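Papain-like protease (Human betacoronavirus 2c EMC/2012, PDB 4RNA) is a viral cysteine protease of the papain clan that probably cleaves the viral polyprotein and, as in relatives, removes ubiquitin from host proteins. Local coordinates at residues L122-D127 against D311-G316; V282-R285 against L290-K293. All coordinates share one frame; numbering follows the deposited sequence.

Contact 1: L122-D127 against D311-G316; sequences LDLLKD and DVLFPG
With CG anti to the backbone N, at chi1 -180°, Leu313 has its methyls carried across to Leu124 and Leu125, whereas those two both keep CG anti to the carbonyl carbon, at chi1 -68° and -60°. One forked side chain thus meets two consecutive leucines, and its end gives each of them a methyl. Leu313 CD2 comes to 3.5 Å from CB of Leu124, low on that side chain, and lies 4.0 Å from its CD1. The other methyl, Leu313 CD1, packs 3.8 Å from Leu125 CD2, a methyl that is also 4.0 Å from Leu313 CD2. In both pairs the side chains cross obliquely, and no hydrogen bond joins the two segments.

Leucine suits position 313, since its two methyls can serve two neighbours at once, and Leu124 and Leu125 suit theirs as apolar, branched side chains in a contact with no polar partner. A type I turn from Leu122 to Leu125 sets up the pair on the loop: Leu125 N is hydrogen-bonded to Leu122 O at 3.1 Å as the chain leaves helix 115-122. Within the turn, the buried carboxylate of Asp123 is satisfied by a salt bridge to Arg104 and a hydrogen bond to His142. On the strand, Asp311 is held by Ser169, Ser249 and Asn269.

In papain-like proteases of this family the helical thumb packs on the beta-sheet palm, and this apolar seam is consistent with that junction. Leu122 and Leu125 lean on helix 168-176, Leu125 also reaches Trp245 of strand 245-250, and Leu124 rests on Ala267 of strand 267-272.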
loop_
_atom_site.group_PDB
_atom_site.type_symbol
_atom_site.label_atom_id
_atom_site.label_comp_id
_atom_site.label_asym_id
_atom_site.label_seq_id
_atom_site.Cartn_x
_atom_site.Cartn_y
_atom_site.Cartn_z
ATOM N N LEU A 122 -14.917 -8.130 -8.223
ATOM C CA LEU A 122 -15.372 -6.720 -8.527
ATOM C C LEU A 122 -16.323 -6.720 -9.708
ATOM O O LEU A 122 -17.216 -5.921 -9.814
ATOM C CB LEU A 122 -14.169 -5.789 -8.918
ATOM C CG LEU A 122 -13.156 -5.462 -7.803
ATOM C CD1 LEU A 122 -11.928 -4.813 -8.474
ATOM C CD2 LEU A 122 -13.871 -4.521 -6.788
ATOM N N ASP A 123 -16.123 -7.621 -10.653
ATOM C CA ASP A 123 -17.031 -7.749 -11.790
ATOM C C ASP A 123 -18.515 -8.068 -11.437
ATOM O O ASP A 123 -19.389 -7.868 -12.292
ATOM C CB ASP A 123 -16.510 -8.799 -12.795
ATOM C CG ASP A 123 -15.377 -8.238 -13.730
ATOM O OD1 ASP A 123 -15.230 -7.004 -13.826
ATOM O OD2 ASP A 123 -14.653 -9.080 -14.369
ATOM N N LEU A 124 -18.803 -8.526 -10.202
ATOM C CA LEU A 124 -20.155 -8.911 -9.839
ATOM C C LEU A 124 -20.807 -7.729 -9.167
ATOM O O LEU A 124 -21.973 -7.801 -8.870
ATOM C CB LEU A 124 -20.172 -10.087 -8.869
ATOM C CG LEU A 124 -19.656 -11.356 -9.610
ATOM C CD1 LEU A 124 -19.525 -12.560 -8.656
ATOM C CD2 LEU A 124 -20.588 -11.657 -10.773
ATOM N N LEU A 125 -20.065 -6.673 -8.889
ATOM C CA LEU A 125 -20.693 -5.601 -8.032
ATOM C C LEU A 125 -21.525 -4.542 -8.771
ATOM O O LEU A 125 -21.027 -3.916 -9.733
ATOM C CB LEU A 125 -19.616 -4.851 -7.193
ATOM C CG LEU A 125 -18.772 -5.701 -6.209
ATOM C CD1 LEU A 125 -17.534 -5.025 -5.621
ATOM C CD2 LEU A 125 -19.597 -6.519 -5.188
ATOM N N LYS A 126 -22.736 -4.227 -8.255
ATOM C CA LYS A 126 -23.575 -3.348 -8.994
ATOM C C LYS A 126 -23.501 -2.017 -8.276
ATOM O O LYS A 126 -23.155 -1.952 -7.079
ATOM C CB LYS A 126 -25.023 -3.893 -9.034
ATOM C CG LYS A 126 -25.180 -5.188 -9.870
ATOM C CD LYS A 126 -24.585 -5.086 -11.297
ATOM C CE LYS A 126 -23.862 -6.368 -11.742
ATOM N NZ LYS A 126 -22.944 -6.204 -12.906
ATOM N N ASP A 127 -23.825 -0.959 -8.987
ATOM C CA ASP A 127 -23.998 0.357 -8.360
ATOM C C ASP A 127 -22.745 0.964 -7.733
ATOM O O ASP A 127 -22.874 1.798 -6.830
ATOM C CB ASP A 127 -25.123 0.322 -7.307
ATOM C CG ASP A 127 -26.455 -0.037 -7.920
ATOM O OD1 ASP A 127 -26.880 0.693 -8.846
ATOM O OD2 ASP A 127 -27.047 -1.067 -7.512
ATOM N N ASP A 311 -13.416 -14.478 1.072
ATOM C CA ASP A 311 -14.506 -13.487 0.846
ATOM C C ASP A 311 -15.796 -14.163 0.359
ATOM O O ASP A 311 -15.761 -15.122 -0.335
ATOM C CB ASP A 311 -14.112 -12.497 -0.200
ATOM C CG ASP A 311 -12.707 -12.037 -0.037
ATOM O OD1 ASP A 311 -12.473 -11.304 0.978
ATOM O OD2 ASP A 311 -11.864 -12.389 -0.915
ATOM N N VAL A 312 -16.963 -13.621 0.674
ATOM C CA VAL A 312 -18.222 -14.224 0.216
ATOM C C VAL A 312 -19.108 -13.114 -0.219
ATOM O O VAL A 312 -19.202 -12.138 0.532
ATOM C CB VAL A 312 -18.949 -15.041 1.358
ATOM C CG1 VAL A 312 -20.276 -15.642 0.849
ATOM C CG2 VAL A 312 -18.058 -16.155 1.945
ATOM N N LEU A 313 -19.739 -13.244 -1.380
ATOM C CA LEU A 313 -20.634 -12.114 -1.852
ATOM C C LEU A 313 -22.130 -12.442 -1.728
ATOM O O LEU A 313 -22.586 -13.419 -2.272
ATOM C CB LEU A 313 -20.287 -11.758 -3.344
ATOM C CG LEU A 313 -21.066 -10.643 -4.020
ATOM C CD1 LEU A 313 -21.028 -9.330 -3.153
ATOM C CD2 LEU A 313 -20.453 -10.427 -5.385
ATOM N N PHE A 314 -22.944 -11.511 -1.189
ATOM C CA PHE A 314 -24.315 -11.762 -1.018
ATOM C C PHE A 314 -25.058 -10.675 -1.789
ATOM O O PHE A 314 -24.478 -9.620 -2.079
ATOM C CB PHE A 314 -24.717 -11.687 0.487
ATOM C CG PHE A 314 -24.307 -12.888 1.295
ATOM C CD1 PHE A 314 -23.039 -12.956 1.928
ATOM C CD2 PHE A 314 -25.209 -13.973 1.449
ATOM C CE1 PHE A 314 -22.647 -14.110 2.662
ATOM C CE2 PHE A 314 -24.819 -15.132 2.161
ATOM C CZ PHE A 314 -23.538 -15.211 2.742
ATOM N N PRO A 315 -26.331 -10.959 -2.139
ATOM C CA PRO A 315 -27.259 -9.995 -2.806
ATOM C C PRO A 315 -27.642 -8.900 -1.828
ATOM O O PRO A 315 -27.148 -8.919 -0.689
ATOM C CB PRO A 315 -28.470 -10.856 -3.200
ATOM C CG PRO A 315 -28.299 -12.188 -2.569
ATOM C CD PRO A 315 -26.836 -12.360 -2.170
ATOM N N GLY A 316 -28.428 -7.914 -2.272
ATOM C CA GLY A 316 -28.810 -6.768 -1.426
ATOM C C GLY A 316 -29.502 -7.228 -0.144
ATOM O O GLY A 316 -30.239 -8.210 -0.147
#

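Contact 2: V282-R285 against L290-K293; sequences VHAR and LILK
Arg285 and Leu292 face each other as an antiparallel hydrogen-bonded pair. Arg285 N gives to Leu292 O at 2.7 Å and 161°, in the carbonyl plane; the return bond, Leu292 N to Arg285 O, is equally short and similarly straight. Along strand 282-285, Arg285 NE donates to His283 NE2 at 2.9 Å and 170°. NE lies in the ring plane and NE2 in the guanidinium plane, so the groups meet edge to edge, their planes nearly perpendicular. Arginine suits the place because its separate N-H groups can serve two acceptors, NE giving to His283 and NH2 bonding to Met120 O. His283 ND1 pairs with Asn269 OD1, so the ring is gripped at both nitrogens.

The segments belong to a beta hairpin, strands 280-287 and 290-294, in the palm sheet. Ala284 with Lys293 is a non-hydrogen-bonded pair, whose backbone geometry brings Ala284 CA to 3.1 Å from Leu292 O in a CA-H...O contact.

Small enough to fit against Ile291 and Trp305, the Ala284 methyl touches Ile291 CG2 at 3.9 Å. Ile291 places that branch by holding CG2 anti to the backbone N. Val282 CG1 meets Lys293 CB at 4.2 Å, and the ammonium of Lys293 makes a cation-pi contact with Trp305, whose side chain also touches Val282, Ala284 and Ile291.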
loop_
_atom_site.group_PDB
_atom_site.type_symbol
_atom_site.label_atom_id
_atom_site.label_comp_id
_atom_site.label_asym_id
_atom_site.label_seq_id
_atom_site.Cartn_x
_atom_site.Cartn_y
_atom_site.Cartn_z
ATOM N N VAL A 282 -8.757 -19.203 -5.633
ATOM C CA VAL A 282 -9.704 -19.658 -6.617
ATOM C C VAL A 282 -10.993 -18.872 -6.429
ATOM O O VAL A 282 -11.461 -18.634 -5.287
ATOM C CB VAL A 282 -9.930 -21.189 -6.447
ATOM C CG1 VAL A 282 -10.910 -21.751 -7.489
ATOM C CG2 VAL A 282 -8.594 -21.919 -6.527
ATOM N N HIS A 283 -11.599 -18.450 -7.540
ATOM C CA HIS A 283 -12.835 -17.679 -7.463
ATOM C C HIS A 283 -13.983 -18.614 -7.815
ATOM O O HIS A 283 -13.883 -19.343 -8.806
ATOM C CB HIS A 283 -12.822 -16.510 -8.441
ATOM C CG HIS A 283 -14.130 -15.705 -8.444
ATOM N ND1 HIS A 283 -14.421 -14.874 -7.485
ATOM C CD2 HIS A 283 -15.196 -15.680 -9.337
ATOM C CE1 HIS A 283 -15.608 -14.272 -7.699
ATOM N NE2 HIS A 283 -16.109 -14.762 -8.847
ATOM N N ALA A 284 -15.073 -18.582 -7.033
ATOM C CA ALA A 284 -16.176 -19.509 -7.256
ATOM C C ALA A 284 -17.450 -18.716 -7.493
ATOM O O ALA A 284 -17.710 -17.655 -6.841
ATOM C CB ALA A 284 -16.344 -20.498 -6.080
ATOM N N ARG A 285 -18.245 -19.183 -8.450
ATOM C CA ARG A 285 -19.591 -18.575 -8.653
ATOM C C ARG A 285 -20.693 -19.621 -8.608
ATOM O O ARG A 285 -20.433 -20.774 -8.939
ATOM C CB ARG A 285 -19.668 -17.877 -10.002
ATOM C CG ARG A 285 -18.486 -16.958 -10.237
ATOM C CD ARG A 285 -18.996 -15.802 -10.972
ATOM N NE ARG A 285 -18.014 -14.732 -11.045
ATOM C CZ ARG A 285 -18.035 -13.860 -12.046
ATOM N NH1 ARG A 285 -18.930 -14.034 -13.015
ATOM N NH2 ARG A 285 -17.154 -12.863 -12.112
ATOM N N LEU A 290 -25.046 -25.074 -9.559
ATOM C CA LEU A 290 -23.699 -25.645 -9.322
ATOM C C LEU A 290 -22.706 -24.589 -8.837
ATOM O O LEU A 290 -22.971 -23.401 -8.965
ATOM C CB LEU A 290 -23.134 -26.288 -10.580
ATOM C CG LEU A 290 -23.797 -27.577 -11.118
ATOM C CD1 LEU A 290 -23.200 -27.816 -12.487
ATOM C CD2 LEU A 290 -23.570 -28.794 -10.215
ATOM N N ILE A 291 -21.578 -25.039 -8.300
ATOM C CA ILE A 291 -20.510 -24.136 -7.931
ATOM C C ILE A 291 -19.537 -24.186 -9.099
ATOM O O ILE A 291 -18.994 -25.262 -9.402
ATOM C CB ILE A 291 -19.766 -24.592 -6.649
ATOM C CG1 ILE A 291 -20.688 -24.600 -5.434
ATOM C CG2 ILE A 291 -18.500 -23.754 -6.426
ATOM C CD1 ILE A 291 -20.156 -25.434 -4.270
ATOM N N LEU A 292 -19.321 -23.039 -9.768
ATOM C CA LEU A 292 -18.286 -22.942 -10.814
ATOM C C LEU A 292 -16.999 -22.411 -10.208
ATOM O O LEU A 292 -16.999 -21.322 -9.629
ATOM C CB LEU A 292 -18.716 -22.018 -11.960
ATOM C CG LEU A 292 -20.136 -21.981 -12.544
ATOM C CD1 LEU A 292 -20.094 -21.336 -13.917
ATOM C CD2 LEU A 292 -20.775 -23.353 -12.603
ATOM N N LYS A 293 -15.931 -23.182 -10.323
ATOM C CA LYS A 293 -14.643 -22.867 -9.724
ATOM C C LYS A 293 -13.724 -22.376 -10.826
ATOM O O LYS A 293 -13.345 -23.139 -11.727
ATOM C CB LYS A 293 -13.999 -24.104 -9.074
ATOM C CG LYS A 293 -14.903 -24.844 -8.091
ATOM C CD LYS A 293 -14.808 -26.371 -8.283
ATOM C CE LYS A 293 -13.743 -27.027 -7.431
ATOM N NZ LYS A 293 -14.083 -28.487 -7.288
#

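In the fold
From the N terminus, the chain runs through its first sheet and helix 115-122 to the loop 122-127, then makes helix 168-176 and the zinc-bearing fingers before returning through the palm strands. Contact 2 closes a short hairpin turn between 282-285 and 290-293. Contact 1, made by strand 304-315 further along the chain, closes a much longer loop in which that hairpin is nested. The two contacts lie about 14 Å apart, centre to centre, and meet directly where Leu124 CD1 packs 3.6 Å from Arg285 NE. Asn269 bonds to both Asp311 and His283, so strand 267-272 also ties the hairpin to strand 304-315.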